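Local coordinates for protein Ulp1-like SUMO protease (Chaetomium thermophilum, PDB 6DG4) that probably removes SUMO from modified proteins as a thiol protease of the peptidase C48 family, this chain being its C-terminal catalytic domain, at residues A32-K37 with G41-R46; R46-E51 with N61-I66; N198-G203 with L230-I235; A236-N241 with G246-D251. All blocks are in the same frame, centred on the assembly; numbering follows the deposited sequence. Where two conformers were deposited one is given.

Contact 1. Residues A32-K37 with G41-R46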
loop_
_atom_site.group_PDB
_atom_site.type_symbol
_atom_site.label_atom_id
_atom_site.label_comp_id
_atom_site.label_asym_id
_atom_site.label_seq_id
_atom_site.Cartn_x
_atom_site.Cartn_y
_atom_site.Cartn_z
ATOM N N ALA A 32 -1.410 -0.376 -27.436
ATOM C CA ALA A 32 -0.687 0.883 -27.344
ATOM C C ALA A 32 -1.441 1.967 -26.583
ATOM O O ALA A 32 -0.833 2.987 -26.234
ATOM C CB ALA A 32 -0.360 1.400 -28.747
ATOM N N THR A 33 -2.733 1.785 -26.320
ATOM C CA THR A 33 -3.486 2.809 -25.610
ATOM C C THR A 33 -2.931 2.960 -24.204
ATOM O O THR A 33 -2.796 1.975 -23.470
ATOM C CB THR A 33 -4.963 2.422 -25.520
ATOM O OG1 THR A 33 -5.543 2.423 -26.825
ATOM C CG2 THR A 33 -5.733 3.402 -24.630
ATOM N N GLU A 34 -2.626 4.194 -23.823
ATOM C CA GLU A 34 -2.317 4.497 -22.431
ATOM C C GLU A 34 -3.636 4.523 -21.670
ATOM O O GLU A 34 -4.359 5.524 -21.690
ATOM C CB GLU A 34 -1.600 5.831 -22.310
ATOM C CG GLU A 34 -1.215 6.127 -20.878
ATOM C CD GLU A 34 -0.601 7.491 -20.698
ATOM O OE1 GLU A 34 0.536 7.693 -21.169
ATOM O OE2 GLU A 34 -1.260 8.358 -20.080
ATOM N N LEU A 35 -3.947 3.416 -20.988
ATOM C CA LEU A 35 -5.235 3.255 -20.335
ATOM C C LEU A 35 -5.344 4.068 -19.053
ATOM O O LEU A 35 -6.455 4.394 -18.619
ATOM C CB LEU A 35 -5.447 1.781 -19.989
ATOM C CG LEU A 35 -5.454 0.824 -21.173
ATOM C CD1 LEU A 35 -5.366 -0.601 -20.688
ATOM C CD2 LEU A 35 -6.702 1.014 -22.016
ATOM N N ALA A 36 -4.214 4.368 -18.426
ATOM C CA ALA A 36 -4.188 5.058 -17.147
ATOM C C ALA A 36 -2.770 5.559 -16.937
ATOM O O ALA A 36 -1.836 5.137 -17.624
ATOM C CB ALA A 36 -4.610 4.139 -15.995
ATOM N N LYS A 37 -2.623 6.479 -15.994
ATOM C CA LYS A 37 -1.309 6.980 -15.610
ATOM C C LYS A 37 -1.357 7.221 -14.114
ATOM O O LYS A 37 -2.209 7.978 -13.636
ATOM C CB LYS A 37 -0.949 8.264 -16.356
ATOM C CG LYS A 37 0.504 8.688 -16.168
ATOM C CD LYS A 37 0.872 9.832 -17.109
ATOM C CE LYS A 37 2.249 10.402 -16.809
ATOM N NZ LYS A 37 2.481 11.688 -17.530
ATOM N N GLY A 41 3.621 8.734 -12.098
ATOM C CA GLY A 41 3.925 9.137 -13.457
ATOM C C GLY A 41 4.002 7.993 -14.435
ATOM O O GLY A 41 4.454 8.185 -15.572
ATOM N N GLN A 42 3.555 6.813 -14.034
ATOM C CA GLN A 42 3.764 5.601 -14.797
ATOM C C GLN A 42 2.565 5.330 -15.673
ATOM O O GLN A 42 1.457 5.131 -15.141
ATOM C CB GLN A 42 3.953 4.448 -13.823
ATOM C CG GLN A 42 4.143 3.124 -14.481
ATOM C CD GLN A 42 5.324 3.126 -15.420
ATOM O OE1 GLN A 42 6.458 3.416 -15.014
ATOM N NE2 GLN A 42 5.066 2.818 -16.694
ATOM N N PRO A 43 2.713 5.285 -16.996
ATOM C CA PRO A 43 1.600 4.845 -17.843
ATOM C C PRO A 43 1.305 3.370 -17.624
ATOM O O PRO A 43 2.208 2.563 -17.391
ATOM C CB PRO A 43 2.112 5.090 -19.270
ATOM C CG PRO A 43 3.257 5.989 -19.138
ATOM C CD PRO A 43 3.859 5.753 -17.793
ATOM N N LEU A 44 0.020 3.025 -17.695
ATOM C CA LEU A 44 -0.432 1.642 -17.676
ATOM C C LEU A 44 -1.077 1.302 -19.011
ATOM O O LEU A 44 -1.842 2.099 -19.567
ATOM C CB LEU A 44 -1.449 1.400 -16.561
ATOM C CG LEU A 44 -1.002 1.769 -15.147
ATOM C CD1 LEU A 44 -2.126 1.481 -14.166
ATOM C CD2 LEU A 44 0.256 1.004 -14.742
ATOM N N VAL A 45 -0.769 0.114 -19.515
ATOM C CA VAL A 45 -1.246 -0.345 -20.804
ATOM C C VAL A 45 -1.866 -1.725 -20.624
ATOM O O VAL A 45 -1.880 -2.282 -19.527
ATOM C CB VAL A 45 -0.131 -0.369 -21.870
ATOM C CG1 VAL A 45 0.374 1.028 -22.148
ATOM C CG2 VAL A 45 1.017 -1.273 -21.423
ATOM N N ARG A 46 -2.379 -2.270 -21.727
ATOM C CA ARG A 46 -3.054 -3.560 -21.685
ATOM C C ARG A 46 -2.260 -4.590 -20.892
ATOM O O ARG A 46 -2.821 -5.315 -20.066
ATOM C CB ARG A 46 -3.292 -4.053 -23.112
ATOM C CG ARG A 46 -3.796 -5.483 -23.201
ATOM C CD ARG A 46 -4.053 -5.879 -24.641
ATOM N NE ARG A 46 -4.452 -7.275 -24.746
ATOM C CZ ARG A 46 -5.286 -7.753 -25.663
ATOM N NH1 ARG A 46 -5.826 -6.948 -26.571
ATOM N NH2 ARG A 46 -5.585 -9.043 -25.659
HETATM O O HOH W 1 -3.303 -0.614 -23.813
HETATM O O HOH W 2 5.355 10.998 -16.829
#

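Contact 2. Residues R46-E51 with N61-I66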
loop_
_atom_site.group_PDB
_atom_site.type_symbol
_atom_site.label_atom_id
_atom_site.label_comp_id
_atom_site.label_asym_id
_atom_site.label_seq_id
_atom_site.Cartn_x
_atom_site.Cartn_y
_atom_site.Cartn_z
ATOM N N ARG A 46 -2.379 -2.270 -21.727
ATOM C CA ARG A 46 -3.054 -3.560 -21.685
ATOM C C ARG A 46 -2.260 -4.590 -20.892
ATOM O O ARG A 46 -2.821 -5.315 -20.066
ATOM C CB ARG A 46 -3.292 -4.053 -23.112
ATOM C CG ARG A 46 -3.796 -5.483 -23.201
ATOM C CD ARG A 46 -4.053 -5.879 -24.641
ATOM N NE ARG A 46 -4.452 -7.275 -24.746
ATOM C CZ ARG A 46 -5.286 -7.753 -25.663
ATOM N NH1 ARG A 46 -5.826 -6.948 -26.571
ATOM N NH2 ARG A 46 -5.585 -9.043 -25.659
ATOM N N ARG A 47 -0.955 -4.684 -21.139
ATOM C CA ARG A 47 -0.160 -5.722 -20.491
ATOM C C ARG A 47 -0.264 -5.660 -18.970
ATOM O O ARG A 47 -0.322 -6.700 -18.302
ATOM C CB ARG A 47 1.292 -5.590 -20.922
ATOM C CG ARG A 47 2.186 -6.632 -20.338
ATOM C CD ARG A 47 3.568 -6.454 -20.901
ATOM N NE ARG A 47 4.488 -7.465 -20.415
ATOM C CZ ARG A 47 5.113 -7.394 -19.250
ATOM N NH1 ARG A 47 4.900 -6.358 -18.455
ATOM N NH2 ARG A 47 5.949 -8.355 -18.885
ATOM N N ASP A 48 -0.268 -4.456 -18.398
ATOM C CA ASP A 48 -0.346 -4.340 -16.945
ATOM C C ASP A 48 -1.613 -4.994 -16.408
ATOM O O ASP A 48 -1.590 -5.645 -15.356
ATOM C CB ASP A 48 -0.285 -2.869 -16.543
ATOM C CG ASP A 48 1.025 -2.218 -16.928
ATOM O OD1 ASP A 48 2.058 -2.530 -16.304
ATOM O OD2 ASP A 48 1.029 -1.406 -17.868
ATOM N N PHE A 49 -2.728 -4.832 -17.120
ATOM C CA PHE A 49 -4.004 -5.384 -16.681
ATOM C C PHE A 49 -4.127 -6.854 -17.055
ATOM O O PHE A 49 -4.460 -7.694 -16.210
ATOM C CB PHE A 49 -5.140 -4.565 -17.307
ATOM C CG PHE A 49 -5.210 -3.154 -16.792
ATOM C CD1 PHE A 49 -5.955 -2.855 -15.663
ATOM C CD2 PHE A 49 -4.504 -2.136 -17.409
ATOM C CE1 PHE A 49 -6.008 -1.570 -15.173
ATOM C CE2 PHE A 49 -4.546 -0.850 -16.914
ATOM C CZ PHE A 49 -5.300 -0.569 -15.796
ATOM N N GLU A 50 -3.847 -7.182 -18.319
ATOM C CA GLU A 50 -4.116 -8.521 -18.824
ATOM C C GLU A 50 -3.166 -9.553 -18.232
ATOM O O GLU A 50 -3.566 -10.691 -17.971
ATOM C CB GLU A 50 -4.003 -8.522 -20.347
ATOM C CG GLU A 50 -4.285 -9.861 -20.983
ATOM C CD GLU A 50 -4.231 -9.800 -22.482
ATOM O OE1 GLU A 50 -3.326 -9.117 -23.017
ATOM O OE2 GLU A 50 -5.103 -10.425 -23.120
ATOM N N GLU A 51 -1.901 -9.187 -18.029
ATOM C CA GLU A 51 -0.904 -10.151 -17.600
ATOM C C GLU A 51 -0.425 -9.953 -16.173
ATOM O O GLU A 51 0.017 -10.925 -15.553
ATOM C CB GLU A 51 0.314 -10.108 -18.537
ATOM C CG GLU A 51 -0.024 -10.476 -19.979
ATOM C CD GLU A 51 1.181 -10.450 -20.886
ATOM O OE1 GLU A 51 2.182 -11.112 -20.561
ATOM O OE2 GLU A 51 1.135 -9.760 -21.924
ATOM N N ASN A 61 2.782 -6.603 -10.863
ATOM C CA ASN A 61 4.027 -5.890 -11.111
ATOM C C ASN A 61 4.121 -4.624 -10.262
ATOM O O ASN A 61 3.173 -4.221 -9.583
ATOM C CB ASN A 61 4.229 -5.585 -12.606
ATOM C CG ASN A 61 3.200 -4.615 -13.192
ATOM O OD1 ASN A 61 2.343 -4.082 -12.497
ATOM N ND2 ASN A 61 3.299 -4.392 -14.498
ATOM N N ASP A 62 5.308 -4.006 -10.302
ATOM C CA ASP A 62 5.544 -2.781 -9.549
ATOM C C ASP A 62 4.566 -1.689 -9.959
ATOM O O ASP A 62 4.052 -0.953 -9.109
ATOM C CB ASP A 62 6.973 -2.272 -9.778
ATOM C CG ASP A 62 8.047 -3.263 -9.350
ATOM O OD1 ASP A 62 7.727 -4.324 -8.777
ATOM O OD2 ASP A 62 9.233 -2.970 -9.609
ATOM N N ASN A 63 4.313 -1.553 -11.266
ATOM C CA ASN A 63 3.464 -0.474 -11.754
ATOM C C ASN A 63 2.120 -0.471 -11.038
ATOM O O ASN A 63 1.632 0.576 -10.600
ATOM C CB ASN A 63 3.199 -0.637 -13.254
ATOM C CG ASN A 63 4.401 -0.332 -14.115
ATOM O OD1 ASN A 63 5.371 0.278 -13.670
ATOM N ND2 ASN A 63 4.319 -0.725 -15.385
ATOM N N VAL A 64 1.500 -1.649 -10.951
ATOM C CA VAL A 64 0.180 -1.776 -10.349
ATOM C C VAL A 64 0.259 -1.569 -8.843
ATOM O O VAL A 64 -0.512 -0.793 -8.265
ATOM C CB VAL A 64 -0.418 -3.148 -10.717
ATOM C CG1 VAL A 64 -1.584 -3.490 -9.814
ATOM C CG2 VAL A 64 -0.840 -3.166 -12.180
ATOM N N ILE A 65 1.202 -2.251 -8.187
ATOM C CA ILE A 65 1.284 -2.219 -6.727
ATOM C C ILE A 65 1.568 -0.806 -6.234
ATOM O O ILE A 65 0.878 -0.288 -5.347
ATOM C CB ILE A 65 2.329 -3.228 -6.216
ATOM C CG1 ILE A 65 1.843 -4.657 -6.477
ATOM C CG2 ILE A 65 2.585 -3.015 -4.732
ATOM C CD1 ILE A 65 2.912 -5.713 -6.358
ATOM N N ILE A 66 2.596 -0.168 -6.791
ATOM C CA ILE A 66 2.936 1.183 -6.367
ATOM C C ILE A 66 1.834 2.155 -6.763
ATOM O O ILE A 66 1.483 3.062 -5.999
ATOM C CB ILE A 66 4.309 1.588 -6.934
ATOM C CG1 ILE A 66 5.391 0.583 -6.507
ATOM C CG2 ILE A 66 4.656 3.015 -6.522
ATOM C CD1 ILE A 66 5.491 0.334 -5.023
#

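Contact 3. Residues N198-G203 with L230-I235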
loop_
_atom_site.group_PDB
_atom_site.type_symbol
_atom_site.label_atom_id
_atom_site.label_comp_id
_atom_site.label_asym_id
_atom_site.label_seq_id
_atom_site.Cartn_x
_atom_site.Cartn_y
_atom_site.Cartn_z
ATOM N N ASN A 198 -1.634 -18.882 -1.529
ATOM C CA ASN A 198 -1.202 -18.772 -2.918
ATOM C C ASN A 198 -0.090 -17.738 -3.062
ATOM O O ASN A 198 -0.305 -16.561 -2.767
ATOM C CB ASN A 198 -2.386 -18.292 -3.776
ATOM C CG ASN A 198 -3.637 -19.154 -3.640
ATOM O OD1 ASN A 198 -3.568 -20.379 -3.556
ATOM N ND2 ASN A 198 -4.798 -18.501 -3.655
ATOM N N GLY A 199 1.072 -18.153 -3.575
ATOM C CA GLY A 199 2.170 -17.211 -3.765
ATOM C C GLY A 199 1.801 -16.011 -4.621
ATOM O O GLY A 199 2.219 -14.882 -4.337
ATOM N N TRP A 200 0.994 -16.232 -5.667
ATOM C CA TRP A 200 0.680 -15.162 -6.608
ATOM C C TRP A 200 -0.152 -14.061 -5.971
ATOM O O TRP A 200 -0.264 -12.976 -6.549
ATOM C CB TRP A 200 -0.079 -15.702 -7.832
ATOM C CG TRP A 200 -1.334 -16.463 -7.470
ATOM C CD1 TRP A 200 -2.460 -15.960 -6.877
ATOM C CD2 TRP A 200 -1.583 -17.864 -7.668
ATOM N NE1 TRP A 200 -3.389 -16.957 -6.696
ATOM C CE2 TRP A 200 -2.875 -18.134 -7.171
ATOM C CE3 TRP A 200 -0.846 -18.912 -8.228
ATOM C CZ2 TRP A 200 -3.438 -19.406 -7.204
ATOM C CZ3 TRP A 200 -1.414 -20.174 -8.267
ATOM C CH2 TRP A 200 -2.694 -20.408 -7.757
ATOM N N ASP A 201 -0.751 -14.314 -4.811
ATOM C CA ASP A 201 -1.647 -13.334 -4.221
ATOM C C ASP A 201 -0.924 -12.295 -3.373
ATOM O O ASP A 201 -1.563 -11.338 -2.936
ATOM C CB ASP A 201 -2.742 -14.029 -3.399
ATOM C CG ASP A 201 -3.933 -14.449 -4.246
ATOM O OD1 ASP A 201 -4.220 -13.784 -5.259
ATOM O OD2 ASP A 201 -4.591 -15.442 -3.885
ATOM N N CYS A 202 0.390 -12.428 -3.166
ATOM C CA CYS A 202 1.095 -11.542 -2.240
ATOM C C CYS A 202 0.899 -10.061 -2.565
ATOM O O CYS A 202 0.736 -9.241 -1.655
ATOM C CB CYS A 202 2.588 -11.886 -2.201
ATOM S SG CYS A 202 3.484 -11.701 -3.783
ATOM N N GLY A 203 0.957 -9.686 -3.842
ATOM C CA GLY A 203 0.770 -8.287 -4.184
ATOM C C GLY A 203 -0.629 -7.793 -3.879
ATOM O O GLY A 203 -0.819 -6.625 -3.521
ATOM N N LEU A 230 -11.681 -11.200 -7.155
ATOM C CA LEU A 230 -12.518 -10.018 -7.308
ATOM C C LEU A 230 -11.749 -8.747 -6.967
ATOM O O LEU A 230 -11.900 -7.723 -7.643
ATOM C CB LEU A 230 -13.746 -10.172 -6.423
ATOM C CG LEU A 230 -14.623 -8.946 -6.239
ATOM C CD1 LEU A 230 -15.132 -8.435 -7.577
ATOM C CD2 LEU A 230 -15.766 -9.323 -5.297
ATOM N N GLN A 231 -10.922 -8.784 -5.925
ATOM C CA GLN A 231 -10.150 -7.601 -5.565
ATOM C C GLN A 231 -9.231 -7.164 -6.699
ATOM O O GLN A 231 -8.998 -5.964 -6.873
ATOM C CB GLN A 231 -9.349 -7.885 -4.299
ATOM C CG GLN A 231 -8.534 -6.716 -3.765
ATOM C CD GLN A 231 -9.351 -5.591 -3.174
ATOM O OE1 GLN A 231 -10.474 -5.307 -3.597
ATOM N NE2 GLN A 231 -8.768 -4.921 -2.187
ATOM N N ARG A 232 -8.708 -8.107 -7.489
ATOM C CA ARG A 232 -7.917 -7.723 -8.654
ATOM C C ARG A 232 -8.737 -6.873 -9.617
ATOM O O ARG A 232 -8.233 -5.892 -10.173
ATOM C CB ARG A 232 -7.382 -8.963 -9.368
ATOM C CG ARG A 232 -6.366 -9.736 -8.560
ATOM C CD ARG A 232 -6.209 -11.144 -9.113
ATOM N NE ARG A 232 -5.249 -11.913 -8.329
ATOM C CZ ARG A 232 -3.944 -11.960 -8.578
ATOM N NH1 ARG A 232 -3.433 -11.278 -9.592
ATOM N NH2 ARG A 232 -3.147 -12.670 -7.791
ATOM N N GLN A 233 -9.998 -7.257 -9.849
ATOM C CA GLN A 233 -10.863 -6.477 -10.724
ATOM C C GLN A 233 -11.127 -5.098 -10.141
ATOM O O GLN A 233 -11.174 -4.103 -10.876
ATOM C CB GLN A 233 -12.202 -7.179 -10.916
ATOM C CG GLN A 233 -12.154 -8.467 -11.645
ATOM C CD GLN A 233 -13.560 -8.963 -11.915
ATOM O OE1 GLN A 233 -14.001 -9.068 -13.062
ATOM N NE2 GLN A 233 -14.284 -9.239 -10.850
ATOM N N ARG A 234 -11.329 -5.025 -8.822
ATOM C CA ARG A 234 -11.587 -3.742 -8.182
ATOM C C ARG A 234 -10.367 -2.836 -8.255
ATOM O O ARG A 234 -10.498 -1.634 -8.511
ATOM C CB ARG A 234 -12.013 -3.963 -6.732
ATOM C CG ARG A 234 -13.339 -4.722 -6.599
ATOM C CD ARG A 234 -13.831 -4.778 -5.148
ATOM N NE ARG A 234 -14.011 -3.421 -4.654
ATOM C CZ ARG A 234 -15.034 -2.628 -4.962
ATOM N NH1 ARG A 234 -16.031 -3.047 -5.735
ATOM N NH2 ARG A 234 -15.053 -1.394 -4.497
ATOM N N ILE A 235 -9.173 -3.392 -8.031
ATOM C CA ILE A 235 -7.949 -2.609 -8.170
ATOM C C ILE A 235 -7.824 -2.085 -9.590
ATOM O O ILE A 235 -7.475 -0.919 -9.813
ATOM C CB ILE A 235 -6.727 -3.453 -7.763
ATOM C CG1 ILE A 235 -6.743 -3.733 -6.258
ATOM C CG2 ILE A 235 -5.421 -2.750 -8.158
ATOM C CD1 ILE A 235 -5.838 -4.887 -5.864
HETATM O O HOH W 3 -6.383 -14.039 -6.818
#

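Contact 4. Residues A236-N241 with G246-D251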
loop_
_atom_site.group_PDB
_atom_site.type_symbol
_atom_site.label_atom_id
_atom_site.label_comp_id
_atom_site.label_asym_id
_atom_site.label_seq_id
_atom_site.Cartn_x
_atom_site.Cartn_y
_atom_site.Cartn_z
ATOM N N ALA A 236 -8.112 -2.937 -10.578
ATOM C CA ALA A 236 -8.063 -2.504 -11.970
ATOM C C ALA A 236 -9.011 -1.335 -12.210
ATOM O O ALA A 236 -8.645 -0.345 -12.855
ATOM C CB ALA A 236 -8.412 -3.672 -12.893
ATOM N N ALA A 237 -10.242 -1.436 -11.698
ATOM C CA ALA A 237 -11.207 -0.354 -11.860
ATOM C C ALA A 237 -10.713 0.938 -11.216
ATOM O O ALA A 237 -10.863 2.023 -11.791
ATOM C CB ALA A 237 -12.558 -0.767 -11.273
ATOM N N VAL A 238 -10.143 0.846 -10.009
ATOM C CA VAL A 238 -9.612 2.034 -9.343
ATOM C C VAL A 238 -8.525 2.684 -10.191
ATOM O O VAL A 238 -8.486 3.911 -10.353
ATOM C CB VAL A 238 -9.103 1.679 -7.933
ATOM C CG1 VAL A 238 -8.311 2.838 -7.342
ATOM C CG2 VAL A 238 -10.267 1.317 -7.021
ATOM N N LEU A 239 -7.619 1.876 -10.745
ATOM C CA LEU A 239 -6.562 2.435 -11.579
ATOM C C LEU A 239 -7.140 3.114 -12.818
ATOM O O LEU A 239 -6.733 4.227 -13.171
ATOM C CB LEU A 239 -5.555 1.349 -11.962
ATOM C CG LEU A 239 -4.756 0.752 -10.800
ATOM C CD1 LEU A 239 -3.974 -0.465 -11.245
ATOM C CD2 LEU A 239 -3.814 1.774 -10.163
ATOM N N LEU A 240 -8.117 2.477 -13.474
ATOM C CA LEU A 240 -8.735 3.083 -14.650
ATOM C C LEU A 240 -9.496 4.351 -14.290
ATOM O O LEU A 240 -9.569 5.285 -15.098
ATOM C CB LEU A 240 -9.685 2.084 -15.311
ATOM C CG LEU A 240 -9.024 0.844 -15.905
ATOM C CD1 LEU A 240 -10.066 -0.159 -16.350
ATOM C CD2 LEU A 240 -8.116 1.228 -17.061
ATOM N N ASN A 241 -10.069 4.390 -13.084
ATOM C CA ASN A 241 -10.834 5.531 -12.599
ATOM C C ASN A 241 -9.949 6.708 -12.222
ATOM O O ASN A 241 -10.454 7.825 -12.065
ATOM C CB ASN A 241 -11.612 5.076 -11.354
ATOM C CG ASN A 241 -12.582 6.117 -10.845
ATOM O OD1 ASN A 241 -13.532 6.500 -11.532
ATOM N ND2 ASN A 241 -12.380 6.541 -9.610
ATOM N N GLY A 246 -14.840 9.385 -6.499
ATOM C CA GLY A 246 -16.037 9.124 -7.278
ATOM C C GLY A 246 -16.652 7.814 -6.841
ATOM O O GLY A 246 -16.914 7.598 -5.655
ATOM N N ASP A 247 -16.861 6.904 -7.797
ATOM C CA ASP A 247 -17.468 5.626 -7.458
ATOM C C ASP A 247 -16.634 4.865 -6.440
ATOM O O ASP A 247 -17.171 4.036 -5.700
ATOM C CB ASP A 247 -17.618 4.748 -8.698
ATOM C CG ASP A 247 -18.722 5.200 -9.618
ATOM O OD1 ASP A 247 -19.249 6.323 -9.481
ATOM O OD2 ASP A 247 -19.068 4.389 -10.492
ATOM N N PHE A 248 -15.326 5.120 -6.397
ATOM C CA PHE A 248 -14.411 4.348 -5.561
ATOM C C PHE A 248 -13.857 5.150 -4.392
ATOM O O PHE A 248 -12.832 4.775 -3.819
ATOM C CB PHE A 248 -13.310 3.715 -6.418
ATOM C CG PHE A 248 -13.858 2.805 -7.480
ATOM C CD1 PHE A 248 -14.624 1.710 -7.124
ATOM C CD2 PHE A 248 -13.663 3.064 -8.822
ATOM C CE1 PHE A 248 -15.168 0.881 -8.081
ATOM C CE2 PHE A 248 -14.207 2.232 -9.784
ATOM C CZ PHE A 248 -14.961 1.147 -9.413
ATOM N N THR A 249 -14.530 6.223 -3.995
ATOM C CA THR A 249 -14.150 6.866 -2.750
ATOM C C THR A 249 -14.193 5.853 -1.608
ATOM O O THR A 249 -15.008 4.924 -1.593
ATOM C CB THR A 249 -15.055 8.056 -2.442
ATOM O OG1 THR A 249 -14.588 8.684 -1.241
ATOM C CG2 THR A 249 -16.505 7.624 -2.262
ATOM N N LEU A 250 -13.276 6.026 -0.661
ATOM C CA LEU A 250 -13.224 5.206 0.540
ATOM C C LEU A 250 -13.981 5.845 1.704
ATOM O O LEU A 250 -13.876 5.360 2.833
ATOM C CB LEU A 250 -11.762 4.907 0.904
ATOM C CG LEU A 250 -10.979 4.076 -0.128
ATOM C CD1 LEU A 250 -9.475 4.131 0.122
ATOM C CD2 LEU A 250 -11.448 2.620 -0.162
ATOM N N ASP A 251 -14.776 6.892 1.436
ATOM C CA ASP A 251 -15.450 7.641 2.494
ATOM C C ASP A 251 -16.300 6.753 3.401
ATOM O O ASP A 251 -16.374 6.987 4.611
ATOM C CB ASP A 251 -16.350 8.723 1.889
ATOM C CG ASP A 251 -15.588 9.965 1.444
ATOM O OD1 ASP A 251 -14.360 10.084 1.676
ATOM O OD2 ASP A 251 -16.249 10.840 0.848
HETATM O O HOH W 4 -15.905 7.421 -10.514
#

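Contact 1. Residues A32-K37 with G41-R46
Ala36 and Leu44 form an antiparallel hydrogen-bonded pair with CA atoms 5.1 Å apart, and Lys37 and Pro43 form the non-hydrogen-bonded pair beside it. Leu44 N gives a nearly straight bond to Ala36 O (2.8 Å, 171°). In return Leu44 O receives Leu35 N at 2.9 Å and, weakly, Ala36 N, so two successive residues face one: a classic beta bulge. On the Leu44 face, Ala36 CB meets Leu44 CD1 at 4.1 Å, and both side chains touch Leu239 of helix 228-241. Lys37 and Pro43 lie on the other face. Lys37, fully extended with CG anti to its backbone nitrogen (chi1 -170°), runs alongside the turn until CE lies 3.4 Å from Gly41 O; a water links its ammonium, weakly, to the same carbonyl. Separately, Glu34 crosses Pro43 at a slant, OE1 standing 3.6 Å from Pro43 CB. At the far end Leu35 CD1 rests against Arg46 N, where helix 46-50 begins, and a second water joins Thr33 O to that amide. Gln42 NE2 donates in plane to Pro43 O. The whole is a two-stranded beta hairpin at the surface, running through Val45 at the N-cap straight into helix 46-50.

Contact 2. Residues R46-E51 with N61-I66
Asp48 OD1 takes two amide N-H groups from the start of helix 62-80, one from Asn61 ND2 at 2.9 Å and one from Asn63 ND2 at 3.0 Å. The Asn61 bond uses the anti lone pair of the oxygen, whereas Asn63 reaches it on the syn side, 31° out of the carboxylate plane, along an almost straight N-H. Each amide holds the oxygen close to its own plane, yet both are turned by about 55° against the carboxylate. This double grip fixes the rotation of the Asp48 carboxylate, whose other oxygen, OD2, accepts from Val45 N at the N-cap of its own helix. Asn61 works with both ends of its amide. With CG folded between the backbone nitrogen and the carbonyl carbon (chi1 65°), OD1 turns back to Val64 N at 3.0 Å and caps helix 62-80, while ND2 faces Asp48. The negative carboxylate near this N-terminus would probably be favoured by the helix dipole. Within the short helix, Arg46 grips Glu50 side-on, NE to OE1 and NH2 to OE2, in a salt bridge, and its NH1 donates to Ala29 O. Helix 46-50 thus lies beside the first turn of helix 62-80, with Phe49 resting on Ala236 and Leu240 of helix 228-241 and Leu44 of strand 43-44 touching Phe49 and Asn63.

Contact 3. Residues N198-G203 with L230-I235
Arg232 reaches from helix 228-241 to the turn that leads into helix 202-215, where Trp200 and Asp201 receive it, within the papain-like (clan CA) catalytic domain of the Ulp1 family. Its side chain is extended from CG to NE and meets both partners at about a right angle. The guanidinium turns its edge to Asp201: NH2 makes a salt bridge to OD1 (3.0 Å, 167°), which lies near the guanidinium plane although the carboxylate itself is twisted by 45°. OD1 is approached on its anti side, tilted out of the carboxylate plane. The same nitrogen gives a weak, bent bond to Trp200 O at 3.2 Å and passes 3.5 Å from Trp200 CD1, with the indole and guanidinium planes 65° apart. Trp200 carries Asn198 CB on one ring face. NH1 donates to the carbonyls of Ala58 and Leu53, so the arginine ties the loop between helices 46-50 and 62-80 to both segments. Asn198 ND2 donates to the other oxygen, OD2, and helps fix the carboxylate. Cys202 follows and its side chain touches His137, consistent with the cysteine-histidine pair of a clan CA protease. A bridging water donates a hydrogen bond to Asp201 OD1 at 2.7 Å and accepts one from Arg232 NE at 2.8 Å.

Contact 4. Residues A236-N241 with G246-D251
A single aromatic ring carries nearly all of this contact: Phe248 is set against three residues of the last helical turns, and no direct hydrogen bond joins the two segments. The chain here leaves helix 228-241, the final helix of the Ulp1-type catalytic domain, and doubles back so that its irregular tail packs on that helix. With CG anti to its carbonyl carbon (chi1 -59°), Phe248 directs its ring at Ala237, whose CB lies 3.6 Å from CZ. Val238 CG2 comes obliquely to the base of the ring, 3.9 Å from CG. Asn241 lies at the rim: its amide stands almost perpendicular to the ring, at 87°, and ND2 is near the ring plane, 3.8 Å from Phe248 CD2. That nitrogen is engaged by the carbonyls of Gly243 and Lys245, which set the amide's rotation and tie the helix end to the turn. One ring face is overlaid by Asp247 CB, and Trp19 of helix 17-27 also meets the ring. Farther on, the tail lies against Tyr75 of helix 62-80. The polar link between the segments is indirect: one water donates to Asn241 OD1 at 2.7 Å and accepts from Asp247 N at 2.9 Å.

In the fold
The contacts run in series along the chain, with contacts 1 and 2 meeting at Arg46; their centres are 9 Å apart, as strand 43-44 runs into helix 46-50. Contacts 3 and 4 both use helix 228-241, at its earlier and later turns, with centres 16 Å apart, and Arg234 of the one packs against Phe248 of the other. This helix draws the set together: Leu239 and Leu240 meet the hairpin and Phe49. Contact 2 also reaches contact 3 through Ile65 and Gly203. Contacts 1 and 3 do not touch, their nearest atoms being about 7 Å apart. Segments distant in sequence are thereby gathered into the helical part of the catalytic domain.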